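Long-range contact in gdp-l-fucose synthetase (Naegleria fowleri, PDB 6AQZ), which probably makes GDP-L-fucose by an NADPH-dependent epimerisation and reduction of a GDP-sugar: residues L35-I49 / S240-F252. Residues are numbered along the deposited sequence; the frame is centred on the assembly and turned at random.
Sequences LFGKAVEHIVKKEQI and SHDAARMLLWTMF. With NAP (NADP nicotinamide-adenine-dinucleotide phosphate), chain G.
Two histidines, His42 and His241, lie against each other in an offset stack at the partly exposed margin of this helix pair, ring centroids 4.2 Å apart and planes at 26°. His42 ND1 stands over one face of the His241 ring near its rim, 3.2 Å from His241 CE1, and no hydrogen bond joins the two imidazoles. The edge of the His241 ring meets Ala39 CB. Inward from the histidines the helix axes approach to 8.1 Å and cross at -70°, a closeness that probably owes much to the small side chains at the crossing: Ala39 CB lies 3.8 Å from Ala244 CB, which also presses on the backbone between Ala39 and Val40. Ile43 enters as a knob among His241, Ala244, Arg245 and Leu248. With CG1 anti to the carbonyl carbon (chi1 -65°), Ile43 CG2 lies anti to the backbone N and meets Leu248 CD1.

Helix 35-46 is the first helix of the Rossmann fold, following strand 26-30 and a turn that carries most of a GxGxxG-like pattern, whose last glycine, Gly37, lies in the helix. Its N-terminus faces NADP: Leu35 N donates to O2A at 2.8 Å and Phe36 N to O1N, so the helix end probably helps to stabilise the diphosphate charge. Helix 240-252 packs beside it on the same face of the central sheet, Leu247 reaching Ile125 of strand 123-127 and Ala243 reaching Leu193 of the parallel strand 184-194. Between helices and sheet, the Phe36 ring turns its CE1 edge to the Ala243-Ala244 backbone, while Leu247 CD2 makes an off-centre CH-pi contact, 4.1 Å from the ring centroid. That methyl also touches Val40 CG2. At the far end, a Schellman motif with Gln48 as C-prime residue closes helix 35-46.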
ATOM      1  N   LEU A  35      21.999   6.786  10.759  1.00 41.78           N
ATOM      2  CA  LEU A  35      22.699   7.867  10.066  1.00 42.82           C
ATOM      3  C   LEU A  35      21.969   9.218  10.176  1.00 50.39           C
ATOM      4  O   LEU A  35      22.498  10.187  10.743  1.00 45.65           O
ATOM      5  CB  LEU A  35      22.881   7.470   8.599  1.00 43.38           C
ATOM      6  CG  LEU A  35      23.389   8.579   7.691  1.00 45.83           C
ATOM      7  CD1 LEU A  35      24.823   8.961   8.115  1.00 46.85           C
ATOM      8  CD2 LEU A  35      23.366   8.167   6.251  1.00 45.00           C
ATOM      9  N   PHE A  36      20.726   9.285   9.680  1.00 49.57           N
ATOM     10  CA  PHE A  36      19.983  10.546   9.657  1.00 44.41           C
ATOM     11  C   PHE A  36      19.733  11.042  11.077  1.00 43.54           C
ATOM     12  O   PHE A  36      19.944  12.227  11.380  1.00 40.13           O
ATOM     13  CB  PHE A  36      18.661  10.349   8.882  1.00 45.41           C
ATOM     14  CG  PHE A  36      18.073  11.621   8.252  1.00 44.61           C
ATOM     15  CD1 PHE A  36      18.622  12.879   8.488  1.00 47.38           C
ATOM     16  CD2 PHE A  36      16.962  11.536   7.432  1.00 36.63           C
ATOM     17  CE1 PHE A  36      18.078  14.012   7.923  1.00 45.77           C
ATOM     18  CE2 PHE A  36      16.394  12.686   6.841  1.00 37.20           C
ATOM     19  CZ  PHE A  36      16.949  13.920   7.097  1.00 44.65           C
ATOM     20  N   GLY A  37      19.355  10.129  11.974  1.00 47.27           N
ATOM     21  CA  GLY A  37      19.042  10.516  13.340  1.00 41.18           C
ATOM     22  C   GLY A  37      20.211  11.148  14.076  1.00 50.22           C
ATOM     23  O   GLY A  37      20.037  12.145  14.788  1.00 41.03           O
ATOM     24  N   LYS A  38      21.415  10.546  13.954  1.00 44.96           N
ATOM     25  CA  LYS A  38      22.598  11.089  14.627  1.00 44.10           C
ATOM     26  C   LYS A  38      22.946  12.468  14.083  1.00 44.96           C
ATOM     27  O   LYS A  38      23.460  13.315  14.814  1.00 47.80           O
ATOM     28  CB  LYS A  38      23.794  10.141  14.470  1.00 48.90           C
ATOM     29  CG  LYS A  38      23.596   8.787  15.164  1.00 52.67           C
ATOM     30  CD  LYS A  38      23.472   8.892  16.669  1.00 56.95           C
ATOM     31  CE  LYS A  38      24.842   8.915  17.316  1.00 50.12           C
ATOM     32  NZ  LYS A  38      24.730   8.860  18.790  1.00 57.13           N
ATOM     33  N   ALA A  39      22.693  12.703  12.792  1.00 47.20           N
ATOM     34  CA  ALA A  39      22.922  14.028  12.235  1.00 44.99           C
ATOM     35  C   ALA A  39      21.987  15.058  12.870  1.00 44.31           C
ATOM     36  O   ALA A  39      22.429  16.140  13.278  1.00 45.90           O
ATOM     37  CB  ALA A  39      22.752  13.982  10.723  1.00 44.36           C
ATOM     38  N   VAL A  40      20.701  14.714  13.015  1.00 44.12           N
ATOM     39  CA  VAL A  40      19.777  15.613  13.699  1.00 47.55           C
ATOM     40  C   VAL A  40      20.259  15.885  15.121  1.00 51.22           C
ATOM     41  O   VAL A  40      20.256  17.032  15.585  1.00 49.42           O
ATOM     42  CB  VAL A  40      18.345  15.040  13.670  1.00 49.76           C
ATOM     43  CG1 VAL A  40      17.420  15.868  14.547  1.00 49.31           C
ATOM     44  CG2 VAL A  40      17.821  14.987  12.242  1.00 44.99           C
ATOM     45  N   GLU A  41      20.696  14.838  15.826  1.00 53.65           N
ATOM     46  CA  GLU A  41      21.187  15.007  17.194  1.00 49.45           C
ATOM     47  C   GLU A  41      22.399  15.942  17.242  1.00 55.17           C
ATOM     48  O   GLU A  41      22.553  16.735  18.179  1.00 55.45           O
ATOM     49  CB  GLU A  41      21.538  13.645  17.791  1.00 54.66           C
ATOM     50  CG  GLU A  41      22.068  13.710  19.218  1.00 62.02           C
ATOM     51  CD  GLU A  41      22.509  12.360  19.757  1.00 65.86           C
ATOM     52  OE1 GLU A  41      22.918  11.477  18.964  1.00 66.90           O
ATOM     53  OE2 GLU A  41      22.423  12.178  20.986  1.00 68.11           O
ATOM     54  N   HIS A  42      23.273  15.854  16.240  1.00 57.30           N
ATOM     55  CA  HIS A  42      24.434  16.730  16.168  1.00 52.19           C
ATOM     56  C   HIS A  42      24.020  18.189  15.941  1.00 52.75           C
ATOM     57  O   HIS A  42      24.523  19.094  16.610  1.00 60.12           O
ATOM     58  CB  HIS A  42      25.374  16.230  15.076  1.00 52.28           C
ATOM     59  CG  HIS A  42      26.531  17.141  14.807  1.00 58.20           C
ATOM     60  ND1 HIS A  42      26.638  17.884  13.651  1.00 61.09           N
ATOM     61  CD2 HIS A  42      27.627  17.435  15.547  1.00 65.60           C
ATOM     62  CE1 HIS A  42      27.750  18.599  13.692  1.00 67.08           C
ATOM     63  NE2 HIS A  42      28.368  18.343  14.831  1.00 66.35           N
ATOM     64  N   ILE A  43      23.111  18.443  14.995  1.00 49.95           N
ATOM     65  CA  ILE A  43      22.679  19.813  14.741  1.00 54.46           C
ATOM     66  C   ILE A  43      21.947  20.379  15.954  1.00 61.57           C
ATOM     67  O   ILE A  43      22.210  21.510  16.384  1.00 60.84           O
ATOM     68  CB  ILE A  43      21.803  19.870  13.478  1.00 54.36           C
ATOM     69  CG1 ILE A  43      22.635  19.492  12.255  1.00 48.56           C
ATOM     70  CG2 ILE A  43      21.142  21.261  13.332  1.00 48.57           C
ATOM     71  CD1 ILE A  43      23.886  20.332  12.126  1.00 51.55           C
ATOM     72  N   VAL A  44      21.057  19.584  16.559  1.00 60.44           N
ATOM     73  CA  VAL A  44      20.339  20.055  17.741  1.00 58.02           C
ATOM     74  C   VAL A  44      21.317  20.523  18.817  1.00 58.37           C
ATOM     75  O   VAL A  44      21.111  21.564  19.457  1.00 60.99           O
ATOM     76  CB  VAL A  44      19.392  18.957  18.261  1.00 56.64           C
ATOM     77  CG1 VAL A  44      19.062  19.176  19.742  1.00 49.53           C
ATOM     78  CG2 VAL A  44      18.099  18.926  17.439  1.00 62.05           C
ATOM     79  N   LYS A  45      22.404  19.778  19.016  1.00 61.44           N
ATOM     80  CA  LYS A  45      23.390  20.144  20.031  1.00 58.40           C
ATOM     81  C   LYS A  45      24.276  21.299  19.576  1.00 63.64           C
ATOM     82  O   LYS A  45      24.583  22.203  20.364  1.00 69.72           O
ATOM     83  CB  LYS A  45      24.238  18.925  20.399  1.00 60.02           C
ATOM     84  N   LYS A  46      24.707  21.285  18.319  1.00 64.61           N
ATOM     85  CA  LYS A  46      25.569  22.350  17.829  1.00 70.54           C
ATOM     86  C   LYS A  46      24.842  23.682  17.871  1.00 69.48           C
ATOM     87  O   LYS A  46      25.386  24.690  18.332  1.00 70.44           O
ATOM     88  CB  LYS A  46      26.017  22.035  16.403  1.00 78.37           C
ATOM     89  CG  LYS A  46      26.838  23.130  15.759  1.00 83.93           C
ATOM     90  CD  LYS A  46      27.117  22.805  14.304  1.00 84.85           C
ATOM     91  CE  LYS A  46      27.995  23.874  13.685  1.00 92.32           C
ATOM     92  NZ  LYS A  46      28.344  23.555  12.275  1.00 92.09           N
ATOM     93  N   GLU A  47      23.601  23.706  17.404  1.00 68.67           N
ATOM     94  CA  GLU A  47      22.827  24.938  17.369  1.00 72.02           C
ATOM     95  C   GLU A  47      22.014  25.165  18.644  1.00 68.91           C
ATOM     96  O   GLU A  47      21.270  26.143  18.721  1.00 63.11           O
ATOM     97  CB  GLU A  47      21.942  24.929  16.114  1.00 75.89           C
ATOM     98  CG  GLU A  47      22.793  24.888  14.848  1.00 80.04           C
ATOM     99  CD  GLU A  47      22.002  24.976  13.553  1.00 82.40           C
ATOM    100  OE1 GLU A  47      20.755  24.890  13.575  1.00 80.82           O
ATOM    101  OE2 GLU A  47      22.648  25.142  12.498  1.00 86.39           O
ATOM    102  N   GLN A  48      22.137  24.284  19.637  1.00 67.58           N
ATOM    103  CA  GLN A  48      21.514  24.464  20.950  1.00 70.52           C
ATOM    104  C   GLN A  48      20.011  24.705  20.844  1.00 70.42           C
ATOM    105  O   GLN A  48      19.460  25.642  21.426  1.00 66.82           O
ATOM    106  CB  GLN A  48      22.192  25.600  21.720  1.00 70.53           C
ATOM    107  CG  GLN A  48      23.518  25.210  22.357  1.00 78.15           C
ATOM    108  CD  GLN A  48      23.358  24.112  23.388  1.00 83.38           C
ATOM    109  OE1 GLN A  48      22.884  24.353  24.497  1.00 93.57           O
ATOM    110  NE2 GLN A  48      23.749  22.895  23.025  1.00 76.96           N
ATOM    111  N   ILE A  49      19.337  23.822  20.118  1.00 71.42           N
ATOM    112  CA  ILE A  49      17.898  23.924  19.929  0.73 68.35           C
ATOM    113  C   ILE A  49      17.196  23.558  21.231  1.00 66.05           C
ATOM    114  O   ILE A  49      17.607  22.629  21.936  1.00 60.82           O
ATOM    115  CB  ILE A  49      17.467  23.022  18.759  0.73 67.77           C
ATOM    116  CG1 ILE A  49      18.313  23.365  17.529  0.73 69.48           C
ATOM    117  CG2 ILE A  49      15.971  23.167  18.478  0.73 65.63           C
ATOM    118  CD1 ILE A  49      17.667  23.006  16.211  0.73 67.30           C
ATOM    119  N   SER A 240      24.633  14.198   5.541  1.00 38.22           N
ATOM    120  CA  SER A 240      23.611  14.016   6.564  1.00 44.64           C
ATOM    121  C   SER A 240      23.450  15.240   7.463  1.00 45.64           C
ATOM    122  O   SER A 240      22.329  15.544   7.882  1.00 45.24           O
ATOM    123  CB  SER A 240      23.928  12.769   7.384  1.00 46.83           C
ATOM    124  OG  SER A 240      25.134  12.943   8.094  1.00 48.56           O
ATOM    125  N   HIS A 241      24.535  15.964   7.778  1.00 46.39           N
ATOM    126  CA  HIS A 241      24.351  17.165   8.594  1.00 47.48           C
ATOM    127  C   HIS A 241      23.541  18.231   7.844  1.00 47.34           C
ATOM    128  O   HIS A 241      22.694  18.913   8.439  1.00 47.43           O
ATOM    129  CB  HIS A 241      25.700  17.726   9.036  1.00 50.77           C
ATOM    130  CG  HIS A 241      26.435  16.834   9.980  1.00 54.58           C
ATOM    131  ND1 HIS A 241      27.675  17.152  10.491  1.00 56.15           N
ATOM    132  CD2 HIS A 241      26.107  15.632  10.507  1.00 53.01           C
ATOM    133  CE1 HIS A 241      28.078  16.187  11.295  1.00 57.24           C
ATOM    134  NE2 HIS A 241      27.149  15.248  11.317  1.00 57.11           N
ATOM    135  N   ASP A 242      23.771  18.373   6.537  1.00 41.67           N
ATOM    136  CA  ASP A 242      22.937  19.262   5.741  1.00 44.68           C
ATOM    137  C   ASP A 242      21.484  18.780   5.705  1.00 48.28           C
ATOM    138  O   ASP A 242      20.551  19.576   5.891  1.00 50.57           O
ATOM    139  CB  ASP A 242      23.492  19.368   4.326  1.00 47.44           C
ATOM    140  CG  ASP A 242      24.772  20.127   4.255  1.00 52.07           C
ATOM    141  OD1 ASP A 242      25.188  20.738   5.270  1.00 57.02           O
ATOM    142  OD2 ASP A 242      25.355  20.124   3.152  1.00 56.87           O
ATOM    143  N   ALA A 243      21.273  17.477   5.495  1.00 44.77           N
ATOM    144  CA  ALA A 243      19.911  16.941   5.499  1.00 48.30           C
ATOM    145  C   ALA A 243      19.223  17.212   6.829  1.00 49.78           C
ATOM    146  O   ALA A 243      18.021  17.517   6.866  1.00 43.50           O
ATOM    147  CB  ALA A 243      19.922  15.436   5.214  1.00 42.72           C
ATOM    148  N   ALA A 244      19.981  17.109   7.934  1.00 40.67           N
ATOM    149  CA  ALA A 244      19.428  17.376   9.259  1.00 42.51           C
ATOM    150  C   ALA A 244      18.977  18.834   9.410  1.00 48.34           C
ATOM    151  O   ALA A 244      17.979  19.110  10.088  1.00 46.30           O
ATOM    152  CB  ALA A 244      20.462  17.015  10.338  1.00 41.44           C
ATOM    153  N   ARG A 245      19.738  19.784   8.849  1.00 40.10           N
ATOM    154  CA  ARG A 245      19.332  21.186   8.895  1.00 45.94           C
ATOM    155  C   ARG A 245      18.094  21.431   8.024  1.00 51.45           C
ATOM    156  O   ARG A 245      17.173  22.160   8.423  1.00 50.74           O
ATOM    157  CB  ARG A 245      20.497  22.088   8.465  1.00 44.62           C
ATOM    158  CG  ARG A 245      21.645  22.153   9.474  1.00 51.48           C
ATOM    159  CD  ARG A 245      22.641  23.252   9.127  1.00 52.34           C
ATOM    160  NE  ARG A 245      23.397  22.916   7.930  1.00 54.74           N
ATOM    161  CZ  ARG A 245      23.470  23.656   6.829  1.00 55.01           C
ATOM    162  NH1 ARG A 245      22.813  24.810   6.731  1.00 58.52           N
ATOM    163  NH2 ARG A 245      24.209  23.221   5.816  1.00 46.84           N
ATOM    164  N   MET A 246      18.054  20.816   6.837  1.00 45.55           N
ATOM    165  CA  MET A 246      16.880  20.903   5.983  1.00 47.46           C
ATOM    166  C   MET A 246      15.673  20.275   6.657  1.00 47.53           C
ATOM    167  O   MET A 246      14.554  20.807   6.574  1.00 45.22           O
ATOM    168  CB  MET A 246      17.156  20.210   4.653  1.00 46.57           C
ATOM    169  CG  MET A 246      18.366  20.765   3.965  1.00 43.40           C
ATOM    170  SD  MET A 246      18.948  19.749   2.605  1.00 53.03           S
ATOM    171  CE  MET A 246      17.879  20.288   1.280  1.00 44.37           C
ATOM    172  N   LEU A 247      15.880  19.148   7.337  1.00 39.66           N
ATOM    173  CA  LEU A 247      14.773  18.530   8.059  1.00 44.12           C
ATOM    174  C   LEU A 247      14.302  19.434   9.189  1.00 42.88           C
ATOM    175  O   LEU A 247      13.095  19.569   9.425  1.00 44.62           O
ATOM    176  CB  LEU A 247      15.181  17.151   8.592  1.00 45.19           C
ATOM    177  CG  LEU A 247      14.269  16.344   9.526  1.00 44.34           C
ATOM    178  CD1 LEU A 247      12.899  16.007   8.867  1.00 37.15           C
ATOM    179  CD2 LEU A 247      14.957  15.061   9.899  1.00 39.95           C
ATOM    180  N   LEU A 248      15.246  20.046   9.919  1.00 47.01           N
ATOM    181  CA  LEU A 248      14.854  20.922  11.019  1.00 49.39           C
ATOM    182  C   LEU A 248      14.139  22.176  10.515  1.00 51.10           C
ATOM    183  O   LEU A 248      13.144  22.604  11.109  1.00 44.21           O
ATOM    184  CB  LEU A 248      16.067  21.267  11.873  1.00 52.42           C
ATOM    185  CG  LEU A 248      16.496  20.028  12.671  1.00 53.90           C
ATOM    186  CD1 LEU A 248      17.839  20.243  13.370  1.00 51.96           C
ATOM    187  CD2 LEU A 248      15.420  19.564  13.650  1.00 47.77           C
ATOM    188  N   TRP A 249      14.622  22.769   9.423  1.00 39.36           N
ATOM    189  CA  TRP A 249      13.867  23.848   8.797  1.00 49.10           C
ATOM    190  C   TRP A 249      12.439  23.405   8.465  1.00 47.42           C
ATOM    191  O   TRP A 249      11.478  24.143   8.701  1.00 49.44           O
ATOM    192  CB  TRP A 249      14.597  24.331   7.539  1.00 39.93           C
ATOM    193  CG  TRP A 249      13.832  25.334   6.781  1.00 50.55           C
ATOM    194  CD1 TRP A 249      13.919  26.692   6.887  1.00 53.04           C
ATOM    195  CD2 TRP A 249      12.828  25.074   5.789  1.00 45.64           C
ATOM    196  NE1 TRP A 249      13.032  27.296   6.029  1.00 51.96           N
ATOM    197  CE2 TRP A 249      12.352  26.328   5.336  1.00 44.83           C
ATOM    198  CE3 TRP A 249      12.286  23.905   5.240  1.00 48.59           C
ATOM    199  CZ2 TRP A 249      11.366  26.448   4.355  1.00 41.78           C
ATOM    200  CZ3 TRP A 249      11.287  24.022   4.264  1.00 49.45           C
ATOM    201  CH2 TRP A 249      10.840  25.285   3.840  1.00 46.56           C
ATOM    202  N   THR A 250      12.287  22.193   7.934  1.00 41.03           N
ATOM    203  CA  THR A 250      10.965  21.672   7.588  1.00 35.64           C
ATOM    204  C   THR A 250      10.053  21.611   8.811  1.00 42.98           C
ATOM    205  O   THR A 250       8.913  22.066   8.765  1.00 49.54           O
ATOM    206  CB  THR A 250      11.121  20.294   6.922  1.00 34.47           C
ATOM    207  OG1 THR A 250      11.850  20.430   5.694  1.00 38.48           O
ATOM    208  CG2 THR A 250       9.773  19.633   6.623  1.00 35.15           C
ATOM    209  N   MET A 251      10.552  21.093   9.927  1.00 48.50           N
ATOM    210  CA  MET A 251       9.763  21.060  11.157  1.00 46.52           C
ATOM    211  C   MET A 251       9.384  22.463  11.610  1.00 46.32           C
ATOM    212  O   MET A 251       8.336  22.664  12.227  1.00 51.43           O
ATOM    213  CB  MET A 251      10.552  20.348  12.262  1.00 38.20           C
ATOM    214  CG  MET A 251       9.910  20.318  13.637  1.00 40.21           C
ATOM    215  SD  MET A 251      11.002  19.484  14.865  1.00 62.03           S
ATOM    216  CE  MET A 251      12.312  20.659  15.053  1.00 72.92           C
ATOM    217  N   PHE A 252      10.268  23.430  11.396  1.00 46.24           N
ATOM    218  CA  PHE A 252      10.006  24.770  11.898  1.00 44.51           C
ATOM    219  C   PHE A 252       9.043  25.551  11.013  1.00 45.10           C
ATOM    220  O   PHE A 252       8.332  26.422  11.515  1.00 41.78           O
ATOM    221  CB  PHE A 252      11.310  25.559  12.008  1.00 52.62           C
ATOM    222  CG  PHE A 252      12.258  25.029  13.045  1.00 62.89           C
ATOM    223  CD1 PHE A 252      11.795  24.336  14.145  1.00 66.89           C
ATOM    224  CD2 PHE A 252      13.620  25.222  12.907  1.00 66.41           C
ATOM    225  CE1 PHE A 252      12.672  23.862  15.098  1.00 69.07           C
ATOM    226  CE2 PHE A 252      14.505  24.737  13.854  1.00 71.11           C
ATOM    227  CZ  PHE A 252      14.026  24.049  14.950  1.00 70.79           C
TER
HETATM  228  PA  NAP G 401      19.778   3.656   9.478  1.00 43.59           P
HETATM  229  O1A NAP G 401      19.773   2.238   8.994  1.00 45.52           O
HETATM  230  O2A NAP G 401      21.049   4.461   9.544  1.00 46.25           O
HETATM  231  O5B NAP G 401      19.070   3.778  10.966  1.00 42.91           O
HETATM  232  C5B NAP G 401      17.749   3.386  10.822  1.00 44.44           C
HETATM  233  C4B NAP G 401      17.081   3.581  12.210  1.00 48.12           C
HETATM  234  O4B NAP G 401      15.851   2.820  12.310  1.00 47.41           O
HETATM  235  C3B NAP G 401      18.044   3.155  13.392  1.00 38.76           C
HETATM  236  O3B NAP G 401      17.876   4.024  14.480  1.00 38.01           O
HETATM  237  C2B NAP G 401      17.425   1.819  13.826  1.00 42.65           C
HETATM  238  O2B NAP G 401      17.523   1.570  15.133  1.00 43.89           O
HETATM  239  C1B NAP G 401      15.901   2.198  13.588  1.00 44.66           C
HETATM  240  N9A NAP G 401      15.043   1.019  13.583  1.00 38.77           N
HETATM  241  C8A NAP G 401      14.984   0.028  12.625  1.00 40.46           C
HETATM  242  N7A NAP G 401      14.074  -0.933  12.908  1.00 42.81           N
HETATM  243  C5A NAP G 401      13.534  -0.539  14.121  1.00 34.38           C
HETATM  244  C6A NAP G 401      12.557  -1.121  14.924  1.00 40.82           C
HETATM  245  N6A NAP G 401      11.939  -2.307  14.529  1.00 44.83           N
HETATM  246  N1A NAP G 401      12.160  -0.536  16.080  1.00 43.61           N
HETATM  247  C2A NAP G 401      12.808   0.630  16.376  1.00 47.70           C
HETATM  248  N3A NAP G 401      13.773   1.302  15.713  1.00 41.53           N
HETATM  249  C4A NAP G 401      14.117   0.683  14.559  1.00 34.16           C
HETATM  250  O3  NAP G 401      18.707   4.314   8.380  1.00 46.07           O
HETATM  251  PN  NAP G 401      19.018   5.832   8.014  1.00 46.23           P
HETATM  252  O1N NAP G 401      19.100   6.732   9.187  1.00 45.12           O
HETATM  253  O2N NAP G 401      19.910   5.982   6.802  1.00 46.93           O
HETATM  254  O5D NAP G 401      17.517   6.368   7.291  1.00 54.00           O
HETATM  255  C5D NAP G 401      16.537   6.624   8.216  1.00 44.12           C
HETATM  256  C4D NAP G 401      15.388   7.155   7.389  1.00 52.03           C
HETATM  257  O4D NAP G 401      15.947   7.883   6.281  1.00 45.40           O
HETATM  258  C3D NAP G 401      14.613   5.902   6.758  1.00 58.51           C
HETATM  259  O3D NAP G 401      13.247   6.131   6.812  1.00 51.91           O
HETATM  260  C2D NAP G 401      15.140   5.862   5.307  1.00 57.91           C
HETATM  261  O2D NAP G 401      14.210   5.460   4.379  1.00 58.93           O
HETATM  262  C1D NAP G 401      15.417   7.375   5.063  1.00 49.92           C
HETATM  263  N1N NAP G 401      16.357   7.551   3.919  1.00 55.58           N
HETATM  264  C2N NAP G 401      17.719   7.259   4.020  1.00 48.01           C
HETATM  265  C3N NAP G 401      18.547   7.402   2.925  1.00 51.45           C
HETATM  266  C7N NAP G 401      20.003   7.072   3.048  1.00 47.96           C
HETATM  267  O7N NAP G 401      20.781   7.092   2.079  1.00 42.82           O
HETATM  268  N7N NAP G 401      20.517   6.716   4.300  1.00 40.82           N
HETATM  269  C4N NAP G 401      18.049   7.857   1.607  1.00 56.85           C
HETATM  270  C5N NAP G 401      16.579   8.129   1.589  1.00 58.35           C
HETATM  271  C6N NAP G 401      15.822   7.984   2.679  1.00 59.32           C
HETATM  272  P2B NAP G 401      19.032   0.651  15.696  1.00 50.14           P
HETATM  273  O1X NAP G 401      20.070   1.695  15.423  1.00 51.94           O
HETATM  274  O2X NAP G 401      18.656   0.416  17.161  1.00 55.56           O
HETATM  275  O3X NAP G 401      18.978  -0.528  14.770  1.00 51.97           O